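Local coordinates for protein cytosol aminopeptidase (Staphylococcus aureus subsp. aureus, PDB 3KZW) that probably catalyses the metal-dependent release of amino-terminal residues, leucine above all, from peptides, at residues D349-L354 against V359-T364; L434-T439 against A465-T470; A450-H455 against V469-G474. One frame throughout, in Å; residues are numbered along the deposited sequence.

Contact 1 (D349-L354 against V359-T364); sequences DVFTAL and VEVMNT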
ATOM      1  N   ASP A 349      21.835 -14.872   2.013  1.00  2.61           N
ATOM      2  CA  ASP A 349      22.676 -15.745   2.831  1.00  2.58           C
ATOM      3  C   ASP A 349      22.607 -17.198   2.364  1.00  2.60           C
ATOM      4  O   ASP A 349      21.534 -17.697   2.016  1.00  2.61           O
ATOM      5  CB  ASP A 349      22.266 -15.669   4.303  1.00  2.60           C
ATOM      6  CG  ASP A 349      22.899 -14.496   5.042  1.00  2.72           C
ATOM      7  OD1 ASP A 349      23.723 -13.768   4.448  1.00  2.81           O
ATOM      8  OD2 ASP A 349      22.575 -14.309   6.236  1.00  2.67           O
ATOM      9  N   VAL A 350      23.758 -17.865   2.356  1.00  2.59           N
ATOM     10  CA  VAL A 350      23.829 -19.286   2.022  1.00  2.62           C
ATOM     11  C   VAL A 350      24.358 -20.070   3.220  1.00  2.61           C
ATOM     12  O   VAL A 350      25.412 -19.745   3.763  1.00  2.61           O
ATOM     13  CB  VAL A 350      24.695 -19.550   0.756  1.00  2.58           C
ATOM     14  CG1 VAL A 350      24.803 -21.038   0.468  1.00  2.54           C
ATOM     15  CG2 VAL A 350      24.111 -18.832  -0.451  1.00  2.59           C
ATOM     16  N   PHE A 351      23.610 -21.092   3.629  1.00  2.62           N
ATOM     17  CA  PHE A 351      23.981 -21.932   4.765  1.00  2.64           C
ATOM     18  C   PHE A 351      24.067 -23.410   4.386  1.00  2.70           C
ATOM     19  O   PHE A 351      23.493 -23.841   3.381  1.00  2.71           O
ATOM     20  CB  PHE A 351      22.983 -21.753   5.912  1.00  2.64           C
ATOM     21  CG  PHE A 351      22.847 -20.335   6.381  1.00  2.67           C
ATOM     22  CD1 PHE A 351      23.838 -19.753   7.170  1.00  2.68           C
ATOM     23  CD2 PHE A 351      21.730 -19.580   6.037  1.00  2.66           C
ATOM     24  CE1 PHE A 351      23.721 -18.437   7.606  1.00  2.70           C
ATOM     25  CE2 PHE A 351      21.600 -18.262   6.469  1.00  2.67           C
ATOM     26  CZ  PHE A 351      22.599 -17.689   7.254  1.00  2.70           C
ATOM     27  N   THR A 352      24.789 -24.177   5.198  1.00  2.70           N
ATOM     28  CA  THR A 352      24.888 -25.620   5.010  1.00  2.66           C
ATOM     29  C   THR A 352      23.953 -26.329   5.985  1.00  2.66           C
ATOM     30  O   THR A 352      24.101 -26.207   7.201  1.00  2.69           O
ATOM     31  CB  THR A 352      26.336 -26.120   5.200  1.00  2.64           C
ATOM     32  OG1 THR A 352      27.227 -25.316   4.419  1.00  2.69           O
ATOM     33  CG2 THR A 352      26.468 -27.576   4.771  1.00  2.58           C
ATOM     34  N   ALA A 353      22.987 -27.060   5.437  1.00  2.61           N
ATOM     35  CA  ALA A 353      22.029 -27.820   6.232  1.00  2.63           C
ATOM     36  C   ALA A 353      22.691 -29.019   6.918  1.00  2.71           C
ATOM     37  O   ALA A 353      23.845 -29.351   6.626  1.00  2.74           O
ATOM     38  CB  ALA A 353      20.880 -28.280   5.349  1.00  2.63           C
ATOM     39  N   LEU A 354      21.959 -29.662   7.828  1.00  2.69           N
ATOM     40  CA  LEU A 354      22.432 -30.885   8.476  1.00  2.66           C
ATOM     41  C   LEU A 354      22.644 -31.994   7.443  1.00  2.67           C
ATOM     42  O   LEU A 354      23.508 -32.853   7.617  1.00  2.72           O
ATOM     43  CB  LEU A 354      21.451 -31.339   9.561  1.00  2.69           C
ATOM     44  CG  LEU A 354      21.868 -32.490  10.484  1.00  2.65           C
ATOM     45  CD1 LEU A 354      22.952 -32.054  11.462  1.00  2.62           C
ATOM     46  CD2 LEU A 354      20.662 -33.038  11.232  1.00  2.62           C
ATOM     47  N   VAL A 359      21.754 -24.139   1.220  1.00  2.63           N
ATOM     48  CA  VAL A 359      20.452 -23.483   1.108  1.00  2.63           C
ATOM     49  C   VAL A 359      20.626 -21.969   1.025  1.00  2.60           C
ATOM     50  O   VAL A 359      21.228 -21.361   1.909  1.00  2.58           O
ATOM     51  CB  VAL A 359      19.525 -23.834   2.309  1.00  2.61           C
ATOM     52  CG1 VAL A 359      18.172 -23.137   2.176  1.00  2.56           C
ATOM     53  CG2 VAL A 359      19.336 -25.342   2.428  1.00  2.57           C
ATOM     54  N   GLU A 360      20.108 -21.372  -0.045  1.00  2.60           N
ATOM     55  CA  GLU A 360      20.057 -19.919  -0.167  1.00  2.59           C
ATOM     56  C   GLU A 360      18.769 -19.410   0.469  1.00  2.62           C
ATOM     57  O   GLU A 360      17.676 -19.860   0.120  1.00  2.67           O
ATOM     58  CB  GLU A 360      20.133 -19.489  -1.634  1.00  2.60           C
ATOM     59  CG  GLU A 360      20.147 -17.972  -1.843  1.00  2.63           C
ATOM     60  CD  GLU A 360      20.059 -17.560  -3.310  1.00  2.79           C
ATOM     61  OE1 GLU A 360      19.392 -18.260  -4.103  1.00  2.81           O
ATOM     62  OE2 GLU A 360      20.659 -16.522  -3.670  1.00  2.77           O
ATOM     63  N   VAL A 361      18.906 -18.481   1.410  1.00  2.61           N
ATOM     64  CA  VAL A 361      17.757 -17.886   2.076  1.00  2.61           C
ATOM     65  C   VAL A 361      17.381 -16.594   1.362  1.00  2.62           C
ATOM     66  O   VAL A 361      18.157 -15.642   1.347  1.00  2.67           O
ATOM     67  CB  VAL A 361      18.036 -17.618   3.578  1.00  2.62           C
ATOM     68  CG1 VAL A 361      16.869 -16.885   4.227  1.00  2.64           C
ATOM     69  CG2 VAL A 361      18.312 -18.926   4.312  1.00  2.61           C
ATOM     70  N   MET A 362      16.194 -16.573   0.759  1.00  2.64           N
ATOM     71  CA  MET A 362      15.706 -15.385   0.056  1.00  2.67           C
ATOM     72  C   MET A 362      14.614 -14.641   0.827  1.00  2.67           C
ATOM     73  O   MET A 362      14.279 -13.501   0.498  1.00  2.67           O
ATOM     74  CB  MET A 362      15.217 -15.751  -1.347  1.00  2.68           C
ATOM     75  CG  MET A 362      16.330 -16.164  -2.306  1.00  2.86           C
ATOM     76  SD  MET A 362      17.657 -14.942  -2.491  1.00  3.79           S
ATOM     77  CE  MET A 362      16.854 -13.701  -3.512  1.00  3.03           C
ATOM     78  N   ASN A 363      14.072 -15.296   1.852  1.00  2.66           N
ATOM     79  CA  ASN A 363      13.031 -14.730   2.700  1.00  2.65           C
ATOM     80  C   ASN A 363      13.198 -15.269   4.117  1.00  2.65           C
ATOM     81  O   ASN A 363      13.022 -16.466   4.360  1.00  2.66           O
ATOM     82  CB  ASN A 363      11.651 -15.080   2.128  1.00  2.70           C
ATOM     83  CG  ASN A 363      10.494 -14.460   2.910  1.00  2.80           C
ATOM     84  OD1 ASN A 363      10.680 -13.781   3.920  1.00  2.83           O
ATOM     85  ND2 ASN A 363       9.281 -14.702   2.432  1.00  2.89           N
ATOM     86  N   THR A 364      13.549 -14.384   5.047  1.00  2.61           N
ATOM     87  CA  THR A 364      13.799 -14.782   6.436  1.00  2.65           C
ATOM     88  C   THR A 364      12.512 -15.082   7.210  1.00  2.67           C
ATOM     89  O   THR A 364      12.558 -15.648   8.304  1.00  2.73           O
ATOM     90  CB  THR A 364      14.642 -13.732   7.204  1.00  2.68           C
ATOM     91  OG1 THR A 364      13.955 -12.475   7.216  1.00  2.77           O
ATOM     92  CG2 THR A 364      16.017 -13.559   6.562  1.00  2.62           C
TER
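Val359 and Phe351 face each other as an antiparallel hydrogen-bonded pair: Phe351 N donates to Val359 O at 3.0 Å, and Val359 N returns a bond to Phe351 O at 2.8 Å. Their side chains share one face of the sheet. Val359 CG2, placed beside its own backbone N, reaches along that face to Ala353 CB at 4.4 Å, while Leu249 of helix 248-254 and Leu370 of helix 368-380 also pack on Val359. A compact beta-branched residue suits this spot, since it favours the extended backbone and its methyls pack against Ala353 and these two helix residues.

The Phe351 ring leans the other way, toward Val361. Its first torsion (chi1 -57°) swings the ring alongside the valine, and the second (chi2 -76°) turns its edge to CG2, which lies in the ring plane, 3.9 Å from Phe351 CD2. Beside this apolar meeting the backbone is fastened again by an almost straight bond (176° at the hydrogen), Val361 N to Asp349 O at 2.8 Å. Val350 and Glu360 form the intervening non-hydrogen-bonded pair on the opposite face, where the Glu360 carboxylate binds Ser447. Asp349 pairs with Lys346, and Val350 O, turned outward, accepts from Asn212 of the second subunit. Two short antiparallel strands alternating between hydrogen-bonded and non-hydrogen-bonded pairs in this way make a beta hairpin, here in the catalytic domain.

Contact 2 (L434-T439 against A465-T470); sequences LPITAT and AASFVT. With NA (sodium ion), chain R.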
ATOM      1  N   LEU A 434      -3.455 -31.185   0.104  1.00  2.69           N
ATOM      2  CA  LEU A 434      -2.953 -30.381  -1.004  1.00  2.62           C
ATOM      3  C   LEU A 434      -1.775 -31.128  -1.636  1.00  2.62           C
ATOM      4  O   LEU A 434      -1.080 -31.877  -0.946  1.00  2.63           O
ATOM      5  CB  LEU A 434      -2.532 -28.993  -0.518  1.00  2.64           C
ATOM      6  CG  LEU A 434      -3.607 -28.052   0.035  1.00  2.57           C
ATOM      7  CD1 LEU A 434      -2.973 -26.767   0.522  1.00  2.55           C
ATOM      8  CD2 LEU A 434      -4.671 -27.750  -1.004  1.00  2.55           C
ATOM      9  N   PRO A 435      -1.544 -30.935  -2.948  1.00  2.62           N
ATOM     10  CA  PRO A 435      -0.566 -31.769  -3.647  1.00  2.60           C
ATOM     11  C   PRO A 435       0.881 -31.264  -3.606  1.00  2.62           C
ATOM     12  O   PRO A 435       1.121 -30.075  -3.401  1.00  2.67           O
ATOM     13  CB  PRO A 435      -1.074 -31.747  -5.087  1.00  2.57           C
ATOM     14  CG  PRO A 435      -1.730 -30.422  -5.229  1.00  2.59           C
ATOM     15  CD  PRO A 435      -2.227 -30.005  -3.867  1.00  2.59           C
ATOM     16  N   ILE A 436       1.825 -32.188  -3.785  1.00  2.65           N
ATOM     17  CA  ILE A 436       3.214 -31.857  -4.094  1.00  2.60           C
ATOM     18  C   ILE A 436       3.521 -32.485  -5.451  1.00  2.63           C
ATOM     19  O   ILE A 436       3.605 -33.711  -5.569  1.00  2.69           O
ATOM     20  CB  ILE A 436       4.210 -32.398  -3.041  1.00  2.56           C
ATOM     21  CG1 ILE A 436       3.837 -31.929  -1.632  1.00  2.64           C
ATOM     22  CG2 ILE A 436       5.631 -31.967  -3.387  1.00  2.57           C
ATOM     23  CD1 ILE A 436       4.568 -32.666  -0.518  1.00  2.58           C
ATOM     24  N   THR A 437       3.678 -31.646  -6.472  1.00  2.62           N
ATOM     25  CA  THR A 437       3.901 -32.130  -7.834  1.00  2.61           C
ATOM     26  C   THR A 437       5.351 -31.951  -8.290  1.00  2.64           C
ATOM     27  O   THR A 437       6.191 -31.454  -7.538  1.00  2.66           O
ATOM     28  CB  THR A 437       2.955 -31.451  -8.852  1.00  2.62           C
ATOM     29  OG1 THR A 437       3.351 -30.088  -9.048  1.00  2.60           O
ATOM     30  CG2 THR A 437       1.505 -31.509  -8.377  1.00  2.62           C
ATOM     31  N   ALA A 438       5.628 -32.361  -9.528  1.00  2.67           N
ATOM     32  CA  ALA A 438       6.945 -32.203 -10.139  1.00  2.64           C
ATOM     33  C   ALA A 438       7.388 -30.741 -10.167  1.00  2.68           C
ATOM     34  O   ALA A 438       8.580 -30.448 -10.045  1.00  2.76           O
ATOM     35  CB  ALA A 438       6.946 -32.790 -11.541  1.00  2.60           C
ATOM     36  N   THR A 439       6.422 -29.835 -10.323  1.00  2.66           N
ATOM     37  CA  THR A 439       6.665 -28.393 -10.305  1.00  2.65           C
ATOM     38  C   THR A 439       7.379 -27.959  -9.024  1.00  2.68           C
ATOM     39  O   THR A 439       8.408 -27.282  -9.081  1.00  2.62           O
ATOM     40  CB  THR A 439       5.339 -27.608 -10.464  1.00  2.67           C
ATOM     41  OG1 THR A 439       4.743 -27.932 -11.725  1.00  2.69           O
ATOM     42  CG2 THR A 439       5.572 -26.096 -10.392  1.00  2.67           C
ATOM     43  N   ALA A 465       6.540 -24.860   0.240  1.00  2.59           N
ATOM     44  CA  ALA A 465       7.008 -25.096   1.604  1.00  2.57           C
ATOM     45  C   ALA A 465       6.993 -26.584   1.963  1.00  2.64           C
ATOM     46  O   ALA A 465       7.943 -27.096   2.560  1.00  2.61           O
ATOM     47  CB  ALA A 465       6.174 -24.302   2.588  1.00  2.58           C
ATOM     48  N   ALA A 466       5.914 -27.267   1.584  1.00  2.66           N
ATOM     49  CA  ALA A 466       5.760 -28.696   1.835  1.00  2.69           C
ATOM     50  C   ALA A 466       6.825 -29.503   1.096  1.00  2.68           C
ATOM     51  O   ALA A 466       7.412 -30.431   1.657  1.00  2.63           O
ATOM     52  CB  ALA A 466       4.370 -29.152   1.429  1.00  2.67           C
ATOM     53  N   SER A 467       7.067 -29.131  -0.158  1.00  2.69           N
ATOM     54  CA  SER A 467       8.098 -29.757  -0.981  1.00  2.65           C
ATOM     55  C   SER A 467       9.480 -29.584  -0.358  1.00  2.66           C
ATOM     56  O   SER A 467      10.296 -30.504  -0.379  1.00  2.72           O
ATOM     57  CB  SER A 467       8.087 -29.162  -2.389  1.00  2.63           C
ATOM     58  OG  SER A 467       9.070 -29.769  -3.210  1.00  2.74           O
ATOM     59  N   PHE A 468       9.727 -28.402   0.200  1.00  2.65           N
ATOM     60  CA  PHE A 468      10.999 -28.096   0.847  1.00  2.63           C
ATOM     61  C   PHE A 468      11.230 -28.969   2.081  1.00  2.64           C
ATOM     62  O   PHE A 468      12.305 -29.546   2.241  1.00  2.66           O
ATOM     63  CB  PHE A 468      11.072 -26.614   1.217  1.00  2.55           C
ATOM     64  CG  PHE A 468      12.432 -26.167   1.677  1.00  2.54           C
ATOM     65  CD1 PHE A 468      12.793 -26.253   3.018  1.00  2.60           C
ATOM     66  CD2 PHE A 468      13.350 -25.649   0.772  1.00  2.60           C
ATOM     67  CE1 PHE A 468      14.051 -25.837   3.451  1.00  2.59           C
ATOM     68  CE2 PHE A 468      14.609 -25.228   1.192  1.00  2.58           C
ATOM     69  CZ  PHE A 468      14.960 -25.324   2.535  1.00  2.57           C
ATOM     70  N   VAL A 469      10.215 -29.063   2.937  1.00  2.67           N
ATOM     71  CA  VAL A 469      10.294 -29.853   4.166  1.00  2.65           C
ATOM     72  C   VAL A 469      10.406 -31.357   3.881  1.00  2.68           C
ATOM     73  O   VAL A 469      11.267 -32.031   4.452  1.00  2.70           O
ATOM     74  CB  VAL A 469       9.101 -29.552   5.110  1.00  2.66           C
ATOM     75  CG1 VAL A 469       9.107 -30.473   6.323  1.00  2.67           C
ATOM     76  CG2 VAL A 469       9.136 -28.098   5.554  1.00  2.62           C
ATOM     77  N   THR A 470       9.559 -31.868   2.984  1.00  2.68           N
ATOM     78  CA  THR A 470       9.503 -33.308   2.695  1.00  2.68           C
ATOM     79  C   THR A 470      10.702 -33.817   1.903  1.00  2.70           C
ATOM     80  O   THR A 470      10.892 -35.030   1.766  1.00  2.82           O
ATOM     81  CB  THR A 470       8.204 -33.709   1.965  1.00  2.66           C
ATOM     82  OG1 THR A 470       8.045 -32.902   0.793  1.00  2.76           O
ATOM     83  CG2 THR A 470       6.994 -33.531   2.879  1.00  2.67           C
TER
HETATM   84 NA    NA R 497      10.638 -37.071   0.432  1.00 29.39          NA
HETATM   85  O   HOH W   1      12.047 -36.351  -1.361  1.00  9.13           O
HETATM   86  O   HOH W   2       9.696 -38.631   1.839  1.00  2.00           O
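The C-terminal turns of helix 461-470, which end at a sodium site, are packed by the loop that leads into helix 438-443, and Ile436 makes the contact. Its two branches divide the work. CG1, beside the backbone N (chi1 -54°), carries CD1 tip to tip toward Thr470, 3.7 Å from OG1, and to within 4.0 Å of Ala466 CB. CG2, on the other branch, rests against Ser467 CB at 3.9 Å. A beta-branched isoleucine, with one long and one short branch, can thus span a helical turn, while the small alanine and serine let the loop come close; Phe409 of strand 406-411 packs on both Ile436 and Ala466.

The Thr470 hydroxyl beside this methyl donates to Ala466 O at 2.7 Å, back along its own helix. That carbonyl also accepts Thr470 N, the two donors arriving from opposite faces of its plane. Thr470 O then points onward to the sodium ion at 2.5 Å, with two waters and Gly474 O as further ligands. Within 434-439, Thr437 at the N-cap accepts a weak capping bond from Thr439 N through OG1. This is an N-capped strand-to-helix connection, from strand 431-433 to helix 438-443, packed on helix 461-470 in the alpha/beta catalytic domain.

Contact 3 (A450-H455 against V469-G474); sequences ADLVNH and VTHFSG. With NA (sodium ion), chain R.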
ATOM      1  N   ALA A 450      23.081 -21.879  -4.654  1.00  2.60           N
ATOM      2  CA  ALA A 450      23.038 -23.019  -3.739  1.00  2.61           C
ATOM      3  C   ALA A 450      22.302 -24.224  -4.325  1.00  2.62           C
ATOM      4  O   ALA A 450      21.736 -24.144  -5.415  1.00  2.63           O
ATOM      5  CB  ALA A 450      22.415 -22.601  -2.407  1.00  2.61           C
ATOM      6  N   ASP A 451      22.325 -25.338  -3.593  1.00  2.65           N
ATOM      7  CA  ASP A 451      21.579 -26.543  -3.965  1.00  2.64           C
ATOM      8  C   ASP A 451      20.078 -26.301  -3.885  1.00  2.65           C
ATOM      9  O   ASP A 451      19.324 -26.769  -4.740  1.00  2.70           O
ATOM     10  CB  ASP A 451      21.951 -27.720  -3.054  1.00  2.64           C
ATOM     11  CG  ASP A 451      23.400 -28.152  -3.205  1.00  2.65           C
ATOM     12  OD1 ASP A 451      23.891 -28.229  -4.348  1.00  2.82           O
ATOM     13  OD2 ASP A 451      24.049 -28.434  -2.178  1.00  2.62           O
ATOM     14  N   LEU A 452      19.656 -25.574  -2.851  1.00  2.63           N
ATOM     15  CA  LEU A 452      18.241 -25.304  -2.605  1.00  2.63           C
ATOM     16  C   LEU A 452      17.971 -23.831  -2.301  1.00  2.62           C
ATOM     17  O   LEU A 452      18.867 -23.092  -1.887  1.00  2.58           O
ATOM     18  CB  LEU A 452      17.716 -26.176  -1.456  1.00  2.60           C
ATOM     19  CG  LEU A 452      17.764 -27.702  -1.601  1.00  2.60           C
ATOM     20  CD1 LEU A 452      17.607 -28.368  -0.248  1.00  2.64           C
ATOM     21  CD2 LEU A 452      16.720 -28.214  -2.586  1.00  2.58           C
ATOM     22  N   VAL A 453      16.726 -23.419  -2.526  1.00  2.62           N
ATOM     23  CA  VAL A 453      16.255 -22.080  -2.176  1.00  2.63           C
ATOM     24  C   VAL A 453      15.011 -22.219  -1.289  1.00  2.66           C
ATOM     25  O   VAL A 453      14.226 -23.157  -1.463  1.00  2.70           O
ATOM     26  CB  VAL A 453      15.996 -21.208  -3.445  1.00  2.59           C
ATOM     27  CG1 VAL A 453      14.770 -21.690  -4.229  1.00  2.62           C
ATOM     28  CG2 VAL A 453      15.867 -19.739  -3.082  1.00  2.60           C
ATOM     29  N   ASN A 454      14.844 -21.309  -0.331  1.00  2.60           N
ATOM     30  CA  ASN A 454      13.774 -21.445   0.661  1.00  2.64           C
ATOM     31  C   ASN A 454      12.483 -20.693   0.327  1.00  2.67           C
ATOM     32  O   ASN A 454      11.510 -20.754   1.083  1.00  2.71           O
ATOM     33  CB  ASN A 454      14.276 -21.077   2.071  1.00  2.61           C
ATOM     34  CG  ASN A 454      14.215 -19.582   2.356  1.00  2.68           C
ATOM     35  OD1 ASN A 454      14.554 -18.753   1.510  1.00  2.68           O
ATOM     36  ND2 ASN A 454      13.788 -19.235   3.566  1.00  2.61           N
ATOM     37  N   HIS A 455      12.470 -19.991  -0.803  1.00  2.65           N
ATOM     38  CA  HIS A 455      11.326 -19.153  -1.157  1.00  2.74           C
ATOM     39  C   HIS A 455      11.163 -18.977  -2.662  1.00  2.80           C
ATOM     40  O   HIS A 455      12.146 -18.850  -3.395  1.00  2.87           O
ATOM     41  CB  HIS A 455      11.452 -17.784  -0.482  1.00  2.71           C
ATOM     42  CG  HIS A 455      10.213 -16.944  -0.561  1.00  2.86           C
ATOM     43  ND1 HIS A 455      10.146 -15.787  -1.309  1.00  2.87           N
ATOM     44  CD2 HIS A 455       8.998 -17.085   0.025  1.00  2.85           C
ATOM     45  CE1 HIS A 455       8.942 -15.254  -1.182  1.00  2.90           C
ATOM     46  NE2 HIS A 455       8.226 -16.024  -0.382  1.00  2.84           N
ATOM     47  N   VAL A 469      10.215 -29.063   2.937  1.00  2.67           N
ATOM     48  CA  VAL A 469      10.294 -29.853   4.166  1.00  2.65           C
ATOM     49  C   VAL A 469      10.406 -31.357   3.881  1.00  2.68           C
ATOM     50  O   VAL A 469      11.267 -32.031   4.452  1.00  2.70           O
ATOM     51  CB  VAL A 469       9.101 -29.552   5.110  1.00  2.66           C
ATOM     52  CG1 VAL A 469       9.107 -30.473   6.323  1.00  2.67           C
ATOM     53  CG2 VAL A 469       9.136 -28.098   5.554  1.00  2.62           C
ATOM     54  N   THR A 470       9.559 -31.868   2.984  1.00  2.68           N
ATOM     55  CA  THR A 470       9.503 -33.308   2.695  1.00  2.68           C
ATOM     56  C   THR A 470      10.702 -33.817   1.903  1.00  2.70           C
ATOM     57  O   THR A 470      10.892 -35.030   1.766  1.00  2.82           O
ATOM     58  CB  THR A 470       8.204 -33.709   1.965  1.00  2.66           C
ATOM     59  OG1 THR A 470       8.045 -32.902   0.793  1.00  2.76           O
ATOM     60  CG2 THR A 470       6.994 -33.531   2.879  1.00  2.67           C
ATOM     61  N   HIS A 471      11.503 -32.891   1.378  1.00  2.70           N
ATOM     62  CA  HIS A 471      12.731 -33.225   0.656  1.00  2.64           C
ATOM     63  C   HIS A 471      13.741 -33.915   1.567  1.00  2.64           C
ATOM     64  O   HIS A 471      14.466 -34.804   1.134  1.00  2.74           O
ATOM     65  CB  HIS A 471      13.345 -31.960   0.052  1.00  2.66           C
ATOM     66  CG  HIS A 471      14.709 -32.161  -0.541  1.00  2.70           C
ATOM     67  ND1 HIS A 471      14.905 -32.669  -1.808  1.00  2.64           N
ATOM     68  CD2 HIS A 471      15.943 -31.905  -0.044  1.00  2.64           C
ATOM     69  CE1 HIS A 471      16.200 -32.725  -2.062  1.00  2.62           C
ATOM     70  NE2 HIS A 471      16.852 -32.268  -1.009  1.00  2.57           N
ATOM     71  N   PHE A 472      13.760 -33.510   2.833  1.00  2.67           N
ATOM     72  CA  PHE A 472      14.796 -33.929   3.775  1.00  2.69           C
ATOM     73  C   PHE A 472      14.553 -35.295   4.428  1.00  2.69           C
ATOM     74  O   PHE A 472      15.386 -35.783   5.202  1.00  2.71           O
ATOM     75  CB  PHE A 472      15.013 -32.837   4.828  1.00  2.61           C
ATOM     76  CG  PHE A 472      15.688 -31.610   4.283  1.00  2.67           C
ATOM     77  CD1 PHE A 472      14.951 -30.626   3.631  1.00  2.62           C
ATOM     78  CD2 PHE A 472      17.065 -31.446   4.408  1.00  2.66           C
ATOM     79  CE1 PHE A 472      15.573 -29.492   3.116  1.00  2.67           C
ATOM     80  CE2 PHE A 472      17.698 -30.315   3.899  1.00  2.68           C
ATOM     81  CZ  PHE A 472      16.951 -29.334   3.252  1.00  2.67           C
ATOM     82  N   SER A 473      13.423 -35.914   4.098  1.00  2.65           N
ATOM     83  CA  SER A 473      13.096 -37.241   4.614  1.00  2.68           C
ATOM     84  C   SER A 473      13.560 -38.354   3.671  1.00  2.74           C
ATOM     85  O   SER A 473      13.535 -39.536   4.034  1.00  2.73           O
ATOM     86  CB  SER A 473      11.593 -37.360   4.864  1.00  2.64           C
ATOM     87  OG  SER A 473      10.862 -37.105   3.679  1.00  2.68           O
ATOM     88  N   GLY A 474      13.986 -37.972   2.468  1.00  2.68           N
ATOM     89  CA  GLY A 474      14.375 -38.935   1.446  1.00  2.63           C
ATOM     90  C   GLY A 474      13.159 -39.680   0.936  1.00  2.69           C
ATOM     91  O   GLY A 474      12.179 -39.062   0.512  1.00  2.75           O
TER
HETATM   92 NA    NA R 497      10.638 -37.071   0.432  1.00 29.39          NA
HETATM   93  O   HOH W   2       9.696 -38.631   1.839  1.00  2.00           O
HETATM   94  O   HOH W   1      12.047 -36.351  -1.361  1.00  9.13           O
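Leu452 extends its isobutyl end from strand 452-453 toward His471 and Phe472, whose rings come from the opposite direction. CD1 does most of the touching: it lies 3.7 Å from Phe472 CZ, meeting that ring obliquely, and 3.9 Å from His471 CD2. The other methyl, CD2, sits over one face of the imidazole. With CG anti to the carbonyl carbon (chi1 -61°), the leucine sends its branched end across to the rings, and the fork lets one methyl touch both while the other lies over the His471 face. The rings also touch each other, His471 CD2 standing 3.9 Å above a face of Phe472, toward the rim.

In the fold, this joins an edge strand, within this chain, of the small sheet to the turn that follows helix 461-470. The same turn folds round a sodium ion, where Gly474 O, at 2.5 Å, closes the site begun at Thr470. Ser473 tightens it: its hydroxyl donates to Thr470 O at 2.8 Å and receives a bond from one of the sodium-bound waters. Gly474 has a positive phi (70°), a backbone shape that glycine adopts readily. The imidazole can offer its face to leucine while NE2 keeps a hydrogen bond to Glu357, and Phe472 reaches on to Ala373 of helix 368-380.

All three contacts lie in the catalytic domain, on the same side of the chain's centre. Contact 1 closes before the others open; contacts 2 and 3 begin at 434 and 450 and both end on 465-474, sharing Val469, Thr470 and the sodium ion. Centre to centre, contact 3 is about 10 Å from each of the others, which are about 18 Å apart. Contacts 1 and 3 use neighbouring strands, 358-360 and 452-453, of one sheet, and Phe468 of helix 461-470 touches both strands. The small sheet is therefore tied to the sodium-bearing helix end. Contacts 1 and 3 also meet a second subunit and contact 2 a third, placing this region at interfaces of the six-chain assembly.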